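Local coordinates for protein beta-glucosidase (Chaetomella raphigera, PDB 6JXG) that probably hydrolyses terminal, non-reducing beta-D-glucosyl residues with release of beta-D-glucose, as a secreted family 3 glycoside hydrolase of cellulose breakdown, at residues Ala195-Ser200 / Leu223-Phe228; Gly246-Met251 / Asp282-Arg287; Gly333-Thr338 / Ile501-Val506; Ser522-Gly527 / Leu577-Phe582; Tyr610-Thr615 / Asn669-Asp674. All coordinates share one frame; numbering follows the deposited sequence.

Interaction 1 (Ala195-Ser200 / Leu223-Phe228); sequences ASIMCS and LDFQGF
I197 and S196 each set a methyl or methylene carbon on a phenylalanine ring, and this pair of CH-pi contacts forms the tight end of the contact. CD1 of I197 lies over the middle of the F225 ring, 3.7 Å from its centroid and 6° off the ring normal. The opposite face of the same ring is taken by the backbone N of G227, 3.5 Å above the plane, and S196 CA meets its edge, so F225 is packed from three directions. CG of F225 is anti to its own backbone N (chi1 174°), which carries the ring beneath I197. S196 CB covers the F228 ring, shifted toward its rim and 3.7 Å from the centroid; OG of S196 is bound elsewhere, to A152 O. The backbones join parallel where S196 bridges F228: I197 N donates to F228 O at 3.0 Å, while F228 N to A195 O is a weak bond of 3.3 Å. S196 CA also closes on F228 O at 3.1 Å in a CA-H...O contact. This is one beta-alpha-beta unit of the TIM-barrel-type domain: strand 196-199 is followed by helix 214-222, and F228 begins the adjacent parallel strand. Beyond I197 the two segments part. M198, C199 and S200 run on along their strand, C199 being tied by a disulfide to C210. The turn at D224 and Q226 makes no contact with 195-200; it is held within itself by a bond of 3.1 Å from Q226 NE2 to D224 O, NE2 approaching from above the plane of the D224 carbonyl.

Interaction 2 (Gly246-Met251 / Asp282-Arg287); sequences GLDVAM and DDMVTR
D248 presses its carboxylate against the helix side of M284 and R287, touching carbon rather than a polar hydrogen. Its OD1 lies 3.4 Å from M284 CA and equally far from M284 CG, while OD2 faces R287 CD at 3.7 Å. The M284 chain, extended beyond CG, runs on across the backbone of L247, with M284 CE 3.6 Å from L247 O. No hydrogen bond joins the two segments. R287 NE is near D248 OD2 only as an opposite charge, at 4.6 Å, because that oxygen lies well out of the guanidinium plane. Instead, NE of R287 makes a salt bridge within the helix to D283 OD2 at 2.9 Å, in the guanidinium plane. D283 OD2 in turn stands 4.4 Å from D248 OD1, a like-charge approach that R280 probably eases, since its NH2 forms salt bridges with both oxygens. Outside the two segments the carboxylate has its strongest partners: D248 OD2 accepts from V229 N and forms a salt bridge with K220 NZ. R287 NH1 reaches F225 O and G227 O. The loop enters through G246, whose positive phi closes helix 239-245 in a Schellman motif. It then runs along strand 228-231, to which D248 and V249 are hydrogen-bonded by their backbones. Helix 278-294 flanks it, and that helix rests on helices 7-17 and 22-29 through V285.

Interaction 3 (Gly333-Thr338 / Ile501-Val506); sequences GIVLLT and IVWAGV
L337 and W503 cross obliquely on one side of the two antiparallel strands, L337 CD1 lying 3.8 Å from both CB and CE3 of W503. CG of W503 is anti to its backbone N (chi1 -170°); V335 CB lies 4.2 Å from W503 CB and obliquely beside the indole, whose far end leads away from strand 335-339. NE1 of the indole is bound to Y531 OH. On the other face I334 CG2 meets V502 CG1 at 3.6 Å, and L336 CD1 approaches V502 CG2 at 4.1 Å. The backbones pair V335 with W503 through two bonds, V335 N to W503 O being almost straight (177°). Beyond the non-hydrogen-bonded pair of L336 and V502, L337 and T338 both face I501, a classic beta bulge: L337 N donates to I501 O at 2.9 Å, whereas I501 N reaches T338 O from above its carbonyl plane at 3.2 Å. Strand 335-339 is the outermost strand of the mixed sheet of the C-terminal domain and the one that runs antiparallel to its neighbour. Strand 477-483 lies beyond 498-503, helix 511-519 covers I334 and V502, and helix 490-493 packs on T338 and I501.

Interaction 4 (Ser522-Gly527 / Leu577-Phe582); sequences SVSPSG and LSYTTF
A proline-on-tyrosine CH-pi contact, P525 over Y579, joins two loops of the family 3 C-terminal domain, one after helix 511-519 and the other leading into strand 582-591. CD of P525 stands over the centre of the Y579 ring, 3.5 Å from its centroid and 9° off the normal, the two side chains crossing at about a right angle. With CG anti to the carbonyl carbon (chi1 -70°), Y579 lays its ring beneath the proline, and its OH is fixed by I518 O. S524 extends OG, anti to its backbone N (chi1 179°), to 3.0 Å from S578 OG and 3.1 Å from Y579 N. Two waters bridge the segments farther along. One donates to P525 O at 2.6 Å and accepts from S578 OG at 2.7 Å; the other donates both to G527 O and to L577 O, the latter also at 2.6 Å. S578 OG has a further task, accepting from T580 N at 3.1 Å. L336 of strand 335-339 packs on P525, L577 and Y579 alike. The bond back from T580 N, two residues on, defines an ST turn, by which the chain bends before it enters the beta sheet of the fibronectin-like domain.

Interaction 5 (Tyr610-Thr615 / Asn669-Asp674); sequences YDIVAT and NLRRKD
R672 leaves its backbone with CG anti to N (chi1 176°) and folds sharply at chi3 (10°, nearly eclipsed), which carries its guanidinium back to D611. NH2 of R672 makes a salt bridge of 2.7 Å with D611 OD2, the oxygen lying at the guanidinium edge although the two flat groups are turned 82° apart. V613 CG1 covers one guanidinium face, 3.6 Å above the R672 plane and offset to the rim, and R672 NE is held by G608 O. The pair flanks a classic beta bulge in the antiparallel sheet of the fibronectin type III-like domain, where V613 and A614 both face L670. V613 N donates to L670 O at 2.8 Å, and A614 N adds a weak bond to that same L670 O at 3.5 Å. The return bond, L670 N to A614 O, is 2.9 Å. At the strand's end R671 turns to its own segment: NE and NH2 grip D674 side-on, NE reaching D674 OD2 at 2.9 Å, and R671 N donates to that same OD2 from the same face. NH1 of R671 adds a salt bridge to D188, and K673 makes a cation-pi contact with W184, so this corner rests on helix 184-191 of the barrel domain. The Y610 ring runs alongside R671, whose NH1 comes to the ring edge, while Y610 OH is bound to G604 O. Near the far end T615 and N669 lie side by side, T615 OG1 donating to N669 OD1 at 2.8 Å within the carbonyl plane.

Overall arrangement
Interaction 1 contains the start of strand 228-231, along which the loop of interaction 2 runs, and F228 packs on helix 278-294, whose R287 binds F225 O and G227 O. Both are buried, yet interaction 1 rests on aromatic faces and interaction 2 on a carboxylate among charges. Interactions 3 and 4 meet through L336, whose O accepts from L577 N: a buried, largely apolar strand pair passes into a partly buried, water-bridged loop contact. Interaction 5, partly exposed, adds a cross-strand salt bridge to its backbone bonds; although its nearest atoms stay about 5 Å from interaction 1, both pack on helix 184-191. Interactions 3 and 5 each contain a classic bulge, but in different domains.

Interaction 1 (Ala195-Ser200 / Leu223-Phe228)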
# COMPACT_ATOMS: atom_id res chain seq x y z
N ALA A 195 10.65 9.96 7.72
CA ALA A 195 11.74 10.94 7.43
C ALA A 195 11.41 11.95 6.37
O ALA A 195 11.91 13.11 6.39
CB ALA A 195 13.01 10.16 7.05
N SER A 196 10.60 11.52 5.38
CA SER A 196 10.30 12.36 4.19
C SER A 196 8.90 12.06 3.64
O SER A 196 8.32 10.99 3.91
CB SER A 196 11.36 12.18 3.07
OG SER A 196 11.32 10.89 2.54
N ILE A 197 8.37 13.01 2.91
CA ILE A 197 7.09 12.84 2.24
C ILE A 197 7.27 13.41 0.86
O ILE A 197 7.97 14.40 0.68
CB ILE A 197 5.98 13.65 2.99
CG1 ILE A 197 5.65 12.99 4.36
CG2 ILE A 197 4.78 13.80 2.12
CD1 ILE A 197 4.85 13.87 5.25
N MET A 198 6.72 12.74 -0.14
CA MET A 198 6.86 13.19 -1.51
C MET A 198 5.56 13.86 -1.95
O MET A 198 4.46 13.29 -1.77
CB MET A 198 7.09 11.97 -2.42
CG MET A 198 7.37 12.29 -3.88
SD MET A 198 7.45 10.88 -4.99
CE MET A 198 8.95 10.11 -4.38
N CYS A 199 5.64 15.04 -2.56
CA CYS A 199 4.45 15.67 -3.09
C CYS A 199 4.12 15.20 -4.50
O CYS A 199 5.02 14.77 -5.24
CB CYS A 199 4.56 17.18 -3.00
SG CYS A 199 6.05 17.95 -3.65
N SER A 200 2.83 15.30 -4.88
CA SER A 200 2.31 14.60 -6.05
C SER A 200 2.34 15.36 -7.34
O SER A 200 2.51 16.54 -7.36
CB SER A 200 0.90 14.09 -5.77
OG SER A 200 0.05 15.19 -5.54
N LEU A 223 0.14 19.10 11.15
CA LEU A 223 0.68 17.82 11.50
C LEU A 223 2.15 17.91 12.07
O LEU A 223 2.70 16.89 12.48
CB LEU A 223 0.53 16.86 10.33
CG LEU A 223 -0.92 16.59 9.84
CD1 LEU A 223 -0.90 15.66 8.67
CD2 LEU A 223 -1.71 15.97 11.00
N ASP A 224 2.74 19.12 12.13
CA ASP A 224 4.02 19.33 12.77
C ASP A 224 5.11 18.38 12.28
O ASP A 224 5.96 17.93 13.06
CB ASP A 224 3.83 19.22 14.26
CG ASP A 224 4.91 19.94 15.06
OD1 ASP A 224 5.17 19.45 16.18
OD2 ASP A 224 5.54 20.87 14.54
N PHE A 225 5.10 18.15 10.97
CA PHE A 225 6.05 17.27 10.37
C PHE A 225 7.46 17.88 10.47
O PHE A 225 7.69 19.05 10.07
CB PHE A 225 5.63 17.09 8.92
CG PHE A 225 6.61 16.30 8.08
CD1 PHE A 225 7.01 15.00 8.44
CD2 PHE A 225 7.09 16.83 6.87
CE1 PHE A 225 7.89 14.27 7.61
CE2 PHE A 225 8.02 16.11 6.12
CZ PHE A 225 8.38 14.84 6.47
N GLN A 226 8.40 17.10 10.98
CA GLN A 226 9.78 17.56 11.22
C GLN A 226 10.79 17.18 10.13
O GLN A 226 11.86 17.79 10.08
CB GLN A 226 10.28 17.06 12.57
CG GLN A 226 9.46 17.50 13.77
CD GLN A 226 9.56 18.98 13.96
OE1 GLN A 226 10.67 19.54 14.02
NE2 GLN A 226 8.41 19.66 14.01
N GLY A 227 10.42 16.26 9.21
CA GLY A 227 11.23 15.93 8.08
C GLY A 227 11.12 16.87 6.88
O GLY A 227 10.72 18.06 6.97
N PHE A 228 11.38 16.31 5.72
CA PHE A 228 11.53 17.07 4.53
C PHE A 228 10.58 16.53 3.44
O PHE A 228 10.22 15.36 3.45
CB PHE A 228 12.96 17.13 4.04
CG PHE A 228 13.47 15.89 3.47
CD1 PHE A 228 13.42 15.66 2.09
CD2 PHE A 228 14.10 14.94 4.31
CE1 PHE A 228 13.92 14.50 1.56
CE2 PHE A 228 14.63 13.79 3.78
CZ PHE A 228 14.58 13.56 2.39

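Interaction 2 (Gly246-Met251 / Asp282-Arg287)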
# COMPACT_ATOMS: atom_id res chain seq x y z
N GLY A 246 6.86 25.32 0.47
CA GLY A 246 7.44 24.43 1.44
C GLY A 246 8.10 23.15 0.90
O GLY A 246 8.32 22.23 1.65
N LEU A 247 8.39 23.10 -0.38
CA LEU A 247 9.16 22.02 -0.94
C LEU A 247 10.58 22.12 -0.34
O LEU A 247 11.06 23.23 -0.10
CB LEU A 247 9.23 22.06 -2.43
CG LEU A 247 9.95 20.97 -3.21
CD1 LEU A 247 9.21 19.65 -3.00
CD2 LEU A 247 10.04 21.28 -4.70
N ASP A 248 11.22 20.97 -0.10
CA ASP A 248 12.61 20.95 0.43
C ASP A 248 13.63 20.36 -0.51
O ASP A 248 14.81 20.77 -0.46
CB ASP A 248 12.67 20.22 1.74
CG ASP A 248 11.73 20.83 2.78
OD1 ASP A 248 11.85 22.08 3.02
OD2 ASP A 248 10.88 20.09 3.36
N VAL A 249 13.22 19.43 -1.34
CA VAL A 249 14.13 18.81 -2.28
C VAL A 249 13.48 18.63 -3.66
O VAL A 249 12.38 18.09 -3.77
CB VAL A 249 14.56 17.40 -1.82
CG1 VAL A 249 15.59 16.78 -2.78
CG2 VAL A 249 15.16 17.47 -0.42
N ALA A 250 14.19 19.08 -4.70
CA ALA A 250 13.70 19.00 -6.06
C ALA A 250 14.32 17.83 -6.79
O ALA A 250 15.52 17.86 -7.03
CB ALA A 250 13.96 20.29 -6.83
N MET A 251 13.52 16.84 -7.12
CA MET A 251 14.03 15.68 -7.83
C MET A 251 13.36 15.53 -9.20
O MET A 251 12.18 15.72 -9.28
CB MET A 251 13.71 14.42 -7.00
CG MET A 251 14.65 14.24 -5.82
SD MET A 251 16.31 13.81 -6.44
CE MET A 251 17.29 14.69 -5.24
N ASP A 282 17.47 27.76 4.38
CA ASP A 282 18.03 27.28 5.62
C ASP A 282 17.10 26.25 6.22
O ASP A 282 17.58 25.22 6.73
CB ASP A 282 18.25 28.42 6.62
CG ASP A 282 19.41 29.36 6.21
OD1 ASP A 282 20.17 29.05 5.27
OD2 ASP A 282 19.60 30.40 6.89
N ASP A 283 15.80 26.49 6.15
CA ASP A 283 14.82 25.59 6.72
C ASP A 283 14.83 24.27 5.94
O ASP A 283 14.82 23.21 6.53
CB ASP A 283 13.43 26.21 6.69
CG ASP A 283 12.40 25.33 7.33
OD1 ASP A 283 12.40 25.22 8.56
OD2 ASP A 283 11.65 24.70 6.60
N MET A 284 14.95 24.34 4.63
CA MET A 284 14.99 23.14 3.77
C MET A 284 16.14 22.24 4.15
O MET A 284 15.99 21.05 4.35
CB MET A 284 15.20 23.54 2.32
CG MET A 284 14.09 24.23 1.60
SD MET A 284 14.76 24.67 -0.05
CE MET A 284 13.59 25.75 -0.75
N VAL A 285 17.32 22.82 4.26
CA VAL A 285 18.52 22.08 4.64
C VAL A 285 18.50 21.54 6.02
O VAL A 285 18.95 20.41 6.24
CB VAL A 285 19.78 22.96 4.42
CG1 VAL A 285 21.02 22.16 4.78
CG2 VAL A 285 19.86 23.31 2.95
N THR A 286 17.99 22.33 6.98
CA THR A 286 17.87 21.87 8.32
C THR A 286 17.01 20.59 8.38
O THR A 286 17.37 19.66 9.06
CB THR A 286 17.27 22.93 9.26
OG1 THR A 286 18.05 24.15 9.23
CG2 THR A 286 17.23 22.42 10.65
N ARG A 287 15.94 20.58 7.61
CA ARG A 287 15.02 19.46 7.60
C ARG A 287 15.67 18.19 6.99
O ARG A 287 15.57 17.09 7.54
CB ARG A 287 13.76 19.83 6.84
CG ARG A 287 12.83 20.81 7.58
CD ARG A 287 11.70 21.31 6.71
NE ARG A 287 10.75 22.08 7.50
CZ ARG A 287 9.85 21.59 8.37
NH1 ARG A 287 9.68 20.29 8.51
NH2 ARG A 287 9.10 22.45 9.07

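Interaction 3 (Gly333-Thr338 / Ile501-Val506)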
# COMPACT_ATOMS: atom_id res chain seq x y z
N GLY A 333 -1.82 -13.36 2.68
CA GLY A 333 -2.68 -12.35 2.11
C GLY A 333 -3.62 -12.88 1.06
O GLY A 333 -4.42 -12.09 0.50
N ILE A 334 -3.49 -14.16 0.69
CA ILE A 334 -4.50 -14.82 -0.15
C ILE A 334 -5.87 -14.77 0.51
O ILE A 334 -5.97 -15.00 1.67
CB ILE A 334 -4.07 -16.25 -0.47
CG1 ILE A 334 -2.79 -16.23 -1.35
CG2 ILE A 334 -5.21 -16.98 -1.15
CD1 ILE A 334 -2.25 -17.63 -1.69
N VAL A 335 -6.93 -14.47 -0.25
CA VAL A 335 -8.24 -14.46 0.28
C VAL A 335 -9.05 -15.55 -0.41
O VAL A 335 -9.17 -15.55 -1.64
CB VAL A 335 -8.93 -13.09 0.06
CG1 VAL A 335 -10.31 -13.11 0.69
CG2 VAL A 335 -8.06 -11.99 0.65
N LEU A 336 -9.57 -16.50 0.35
CA LEU A 336 -10.51 -17.47 -0.20
C LEU A 336 -11.90 -16.90 -0.31
O LEU A 336 -12.49 -16.52 0.70
CB LEU A 336 -10.48 -18.75 0.67
CG LEU A 336 -11.28 -20.00 0.24
CD1 LEU A 336 -10.78 -20.55 -1.11
CD2 LEU A 336 -11.29 -21.12 1.30
N LEU A 337 -12.44 -16.84 -1.55
CA LEU A 337 -13.76 -16.24 -1.77
C LEU A 337 -14.95 -17.18 -1.80
O LEU A 337 -16.03 -16.83 -1.29
CB LEU A 337 -13.80 -15.36 -3.07
CG LEU A 337 -12.85 -14.14 -3.06
CD1 LEU A 337 -12.93 -13.40 -4.42
CD2 LEU A 337 -13.14 -13.13 -1.94
N THR A 338 -14.77 -18.35 -2.37
CA THR A 338 -15.82 -19.39 -2.37
C THR A 338 -15.11 -20.71 -2.22
O THR A 338 -13.98 -20.84 -2.65
CB THR A 338 -16.66 -19.45 -3.69
OG1 THR A 338 -15.81 -19.76 -4.79
CG2 THR A 338 -17.28 -18.14 -4.03
N ILE A 501 -13.01 -20.16 -5.57
CA ILE A 501 -12.36 -19.01 -6.14
C ILE A 501 -11.31 -18.53 -5.10
O ILE A 501 -11.66 -18.20 -3.96
CB ILE A 501 -13.35 -17.89 -6.48
CG1 ILE A 501 -14.37 -18.37 -7.50
CG2 ILE A 501 -12.63 -16.71 -7.08
CD1 ILE A 501 -15.39 -17.31 -7.77
N VAL A 502 -10.05 -18.53 -5.52
CA VAL A 502 -8.94 -18.07 -4.70
C VAL A 502 -8.45 -16.72 -5.19
O VAL A 502 -7.95 -16.64 -6.29
CB VAL A 502 -7.81 -19.08 -4.81
CG1 VAL A 502 -6.65 -18.62 -3.97
CG2 VAL A 502 -8.37 -20.49 -4.48
N TRP A 503 -8.66 -15.66 -4.41
CA TRP A 503 -8.20 -14.32 -4.73
C TRP A 503 -6.75 -14.23 -4.21
O TRP A 503 -6.49 -13.89 -3.03
CB TRP A 503 -9.14 -13.32 -4.08
CG TRP A 503 -8.96 -11.98 -4.46
CD1 TRP A 503 -8.28 -11.04 -3.75
CD2 TRP A 503 -9.52 -11.33 -5.60
NE1 TRP A 503 -8.33 -9.85 -4.42
CE2 TRP A 503 -9.11 -9.98 -5.55
CE3 TRP A 503 -10.31 -11.74 -6.66
CZ2 TRP A 503 -9.42 -9.09 -6.52
CZ3 TRP A 503 -10.61 -10.84 -7.65
CH2 TRP A 503 -10.18 -9.53 -7.58
N ALA A 504 -5.81 -14.52 -5.09
CA ALA A 504 -4.42 -14.75 -4.65
C ALA A 504 -3.60 -13.47 -4.66
O ALA A 504 -2.48 -13.45 -4.12
CB ALA A 504 -3.79 -15.75 -5.60
N GLY A 505 -4.12 -12.41 -5.30
CA GLY A 505 -3.48 -11.10 -5.35
C GLY A 505 -2.25 -11.04 -6.21
O GLY A 505 -2.13 -11.80 -7.18
N VAL A 506 -1.29 -10.18 -5.83
CA VAL A 506 -0.10 -9.87 -6.59
C VAL A 506 1.04 -9.77 -5.58
O VAL A 506 1.15 -8.83 -4.81
CB VAL A 506 -0.25 -8.63 -7.49
CG1 VAL A 506 -1.12 -8.97 -8.69
CG2 VAL A 506 -0.98 -7.51 -6.76
O HOH W 1 -5.09 -11.46 -2.09

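Interaction 4 (Ser522-Gly527 / Leu577-Phe582)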
# COMPACT_ATOMS: atom_id res chain seq x y z
N SER A 522 -1.49 -26.95 3.62
CA SER A 522 -0.53 -26.89 4.72
C SER A 522 -0.96 -25.81 5.67
O SER A 522 -0.77 -25.93 6.91
CB SER A 522 0.93 -26.66 4.24
OG SER A 522 1.07 -25.46 3.46
N VAL A 523 -1.57 -24.76 5.13
CA VAL A 523 -2.04 -23.68 5.99
C VAL A 523 -3.42 -23.31 5.50
O VAL A 523 -3.72 -23.43 4.29
CB VAL A 523 -1.09 -22.48 5.82
CG1 VAL A 523 -1.63 -21.25 6.49
CG2 VAL A 523 0.29 -22.87 6.36
N SER A 524 -4.26 -22.91 6.42
CA SER A 524 -5.58 -22.39 6.10
C SER A 524 -5.47 -20.94 5.58
O SER A 524 -4.70 -20.15 6.16
CB SER A 524 -6.42 -22.48 7.33
OG SER A 524 -7.68 -21.97 7.08
N PRO A 525 -6.24 -20.55 4.53
CA PRO A 525 -6.11 -19.18 4.09
C PRO A 525 -6.67 -18.28 5.17
O PRO A 525 -7.66 -18.66 5.88
CB PRO A 525 -6.94 -19.13 2.83
CG PRO A 525 -7.93 -20.26 2.97
CD PRO A 525 -7.13 -21.32 3.65
N SER A 526 -6.03 -17.12 5.34
CA SER A 526 -6.39 -16.21 6.45
C SER A 526 -6.51 -14.72 6.01
O SER A 526 -6.63 -13.80 6.88
CB SER A 526 -5.39 -16.36 7.61
OG SER A 526 -4.11 -15.87 7.21
N GLY A 527 -6.35 -14.46 4.71
CA GLY A 527 -6.41 -13.14 4.18
C GLY A 527 -7.84 -12.67 4.19
O GLY A 527 -8.73 -13.48 4.25
N LEU A 577 -12.90 -16.34 3.53
CA LEU A 577 -13.17 -17.63 4.08
C LEU A 577 -11.91 -18.27 4.67
O LEU A 577 -10.80 -17.77 4.50
CB LEU A 577 -13.77 -18.57 3.02
CG LEU A 577 -15.09 -18.11 2.47
CD1 LEU A 577 -15.50 -19.18 1.45
CD2 LEU A 577 -16.27 -17.92 3.43
N SER A 578 -12.11 -19.38 5.37
CA SER A 578 -11.05 -20.18 5.93
C SER A 578 -11.40 -21.65 5.65
O SER A 578 -12.46 -21.92 5.12
CB SER A 578 -11.03 -19.88 7.41
OG SER A 578 -10.20 -20.73 8.12
N TYR A 579 -10.52 -22.58 5.97
CA TYR A 579 -10.84 -24.01 5.88
C TYR A 579 -11.45 -24.41 7.21
O TYR A 579 -11.84 -25.56 7.34
CB TYR A 579 -9.58 -24.84 5.66
CG TYR A 579 -8.96 -24.67 4.28
CD1 TYR A 579 -9.72 -24.23 3.18
CD2 TYR A 579 -7.63 -24.90 4.09
CE1 TYR A 579 -9.15 -24.09 1.91
CE2 TYR A 579 -7.07 -24.76 2.84
CZ TYR A 579 -7.81 -24.36 1.75
OH TYR A 579 -7.17 -24.26 0.53
N THR A 580 -11.48 -23.51 8.22
CA THR A 580 -12.36 -23.67 9.37
C THR A 580 -13.40 -22.58 9.55
O THR A 580 -13.62 -21.77 8.67
CB THR A 580 -11.73 -23.44 10.77
OG1 THR A 580 -10.50 -22.69 10.78
CG2 THR A 580 -11.88 -24.52 11.58
N THR A 581 -14.06 -22.61 10.73
CA THR A 581 -15.06 -21.62 11.12
C THR A 581 -14.70 -21.07 12.47
O THR A 581 -14.04 -21.70 13.26
CB THR A 581 -16.49 -22.25 11.20
OG1 THR A 581 -16.50 -23.39 12.11
CG2 THR A 581 -16.95 -22.70 9.85
N PHE A 582 -15.16 -19.86 12.75
CA PHE A 582 -14.92 -19.20 14.01
C PHE A 582 -16.23 -18.66 14.60
O PHE A 582 -17.17 -18.25 13.89
CB PHE A 582 -13.97 -18.04 13.75
CG PHE A 582 -12.68 -18.47 13.19
CD1 PHE A 582 -11.65 -18.84 14.03
CD2 PHE A 582 -12.48 -18.48 11.83
CE1 PHE A 582 -10.41 -19.24 13.48
CE2 PHE A 582 -11.28 -18.88 11.29
CZ PHE A 582 -10.25 -19.25 12.12
O HOH W 2 -7.97 -19.20 8.41
O HOH W 3 -9.21 -16.10 3.20

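Interaction 5 (Tyr610-Thr615 / Asn669-Asp674)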
# COMPACT_ATOMS: atom_id res chain seq x y z
N TYR A 610 -3.54 10.67 19.80
CA TYR A 610 -3.00 9.37 19.76
C TYR A 610 -2.97 8.71 21.14
O TYR A 610 -2.52 7.61 21.23
CB TYR A 610 -1.58 9.40 19.10
CG TYR A 610 -1.63 10.02 17.72
CD1 TYR A 610 -1.83 9.24 16.62
CD2 TYR A 610 -1.54 11.40 17.54
CE1 TYR A 610 -1.92 9.79 15.36
CE2 TYR A 610 -1.67 11.94 16.31
CZ TYR A 610 -1.83 11.12 15.21
OH TYR A 610 -1.95 11.67 13.97
N ASP A 611 -3.50 9.31 22.20
CA ASP A 611 -3.60 8.57 23.45
C ASP A 611 -4.61 7.41 23.28
O ASP A 611 -5.66 7.59 22.66
CB ASP A 611 -4.22 9.46 24.56
CG ASP A 611 -3.33 10.66 24.99
OD1 ASP A 611 -2.12 10.55 24.88
OD2 ASP A 611 -3.91 11.66 25.46
N ILE A 612 -4.36 6.26 23.91
CA ILE A 612 -5.31 5.19 23.96
C ILE A 612 -6.38 5.55 25.01
O ILE A 612 -6.05 5.80 26.15
CB ILE A 612 -4.63 3.90 24.29
CG1 ILE A 612 -3.63 3.54 23.17
CG2 ILE A 612 -5.67 2.80 24.51
CD1 ILE A 612 -4.32 3.24 21.85
N VAL A 613 -7.62 5.70 24.60
CA VAL A 613 -8.71 6.10 25.52
C VAL A 613 -9.65 4.96 25.86
O VAL A 613 -10.39 5.06 26.82
CB VAL A 613 -9.48 7.34 25.02
CG1 VAL A 613 -8.50 8.53 24.91
CG2 VAL A 613 -10.12 7.12 23.66
N ALA A 614 -9.64 3.87 25.09
CA ALA A 614 -10.61 2.79 25.32
C ALA A 614 -10.10 1.51 24.73
O ALA A 614 -9.25 1.51 23.86
CB ALA A 614 -11.94 3.13 24.66
N THR A 615 -10.61 0.39 25.23
CA THR A 615 -10.21 -0.89 24.72
C THR A 615 -11.45 -1.78 24.63
O THR A 615 -12.29 -1.76 25.53
CB THR A 615 -9.23 -1.54 25.70
OG1 THR A 615 -8.02 -0.82 25.68
CG2 THR A 615 -8.87 -2.94 25.27
N ASN A 669 -7.33 -1.66 20.73
CA ASN A 669 -7.06 -0.40 21.46
C ASN A 669 -7.38 0.83 20.62
O ASN A 669 -6.90 0.97 19.46
CB ASN A 669 -5.60 -0.41 21.91
CG ASN A 669 -5.31 -1.53 22.86
OD1 ASN A 669 -6.02 -1.71 23.87
ND2 ASN A 669 -4.29 -2.32 22.55
N LEU A 670 -8.23 1.68 21.16
CA LEU A 670 -8.77 2.81 20.46
C LEU A 670 -8.07 4.11 20.87
O LEU A 670 -7.94 4.43 22.09
CB LEU A 670 -10.28 2.96 20.68
CG LEU A 670 -11.12 1.84 20.12
CD1 LEU A 670 -12.52 1.87 20.75
CD2 LEU A 670 -11.22 2.00 18.61
N ARG A 671 -7.57 4.81 19.87
CA ARG A 671 -7.00 6.14 20.10
C ARG A 671 -8.14 7.15 20.19
O ARG A 671 -9.21 6.94 19.64
CB ARG A 671 -6.09 6.51 18.92
CG ARG A 671 -4.85 5.65 18.75
CD ARG A 671 -4.21 5.89 17.41
NE ARG A 671 -5.14 5.54 16.31
CZ ARG A 671 -4.79 5.63 15.04
NH1 ARG A 671 -3.56 6.02 14.70
NH2 ARG A 671 -5.67 5.39 14.12
N ARG A 672 -7.92 8.27 20.82
CA ARG A 672 -8.91 9.31 20.81
C ARG A 672 -9.35 9.66 19.40
O ARG A 672 -10.53 9.88 19.14
CB ARG A 672 -8.35 10.58 21.55
CG ARG A 672 -9.29 11.77 21.52
CD ARG A 672 -9.12 12.83 22.67
NE ARG A 672 -7.94 12.57 23.41
CZ ARG A 672 -7.79 12.21 24.67
NH1 ARG A 672 -8.74 12.15 25.57
NH2 ARG A 672 -6.57 11.96 25.03
N LYS A 673 -8.38 9.74 18.46
CA LYS A 673 -8.67 10.05 17.06
C LYS A 673 -9.64 9.05 16.44
O LYS A 673 -10.40 9.40 15.58
CB LYS A 673 -7.37 10.08 16.23
CG LYS A 673 -7.58 10.76 14.91
CD LYS A 673 -6.25 10.87 14.11
CE LYS A 673 -6.39 11.67 12.85
NZ LYS A 673 -5.15 11.79 12.03
N ASP A 674 -9.58 7.81 16.89
CA ASP A 674 -10.41 6.75 16.30
C ASP A 674 -11.89 6.97 16.61
O ASP A 674 -12.75 6.41 15.91
CB ASP A 674 -9.95 5.40 16.83
CG ASP A 674 -8.58 5.01 16.31
OD1 ASP A 674 -8.38 5.33 15.12
OD2 ASP A 674 -7.74 4.42 17.08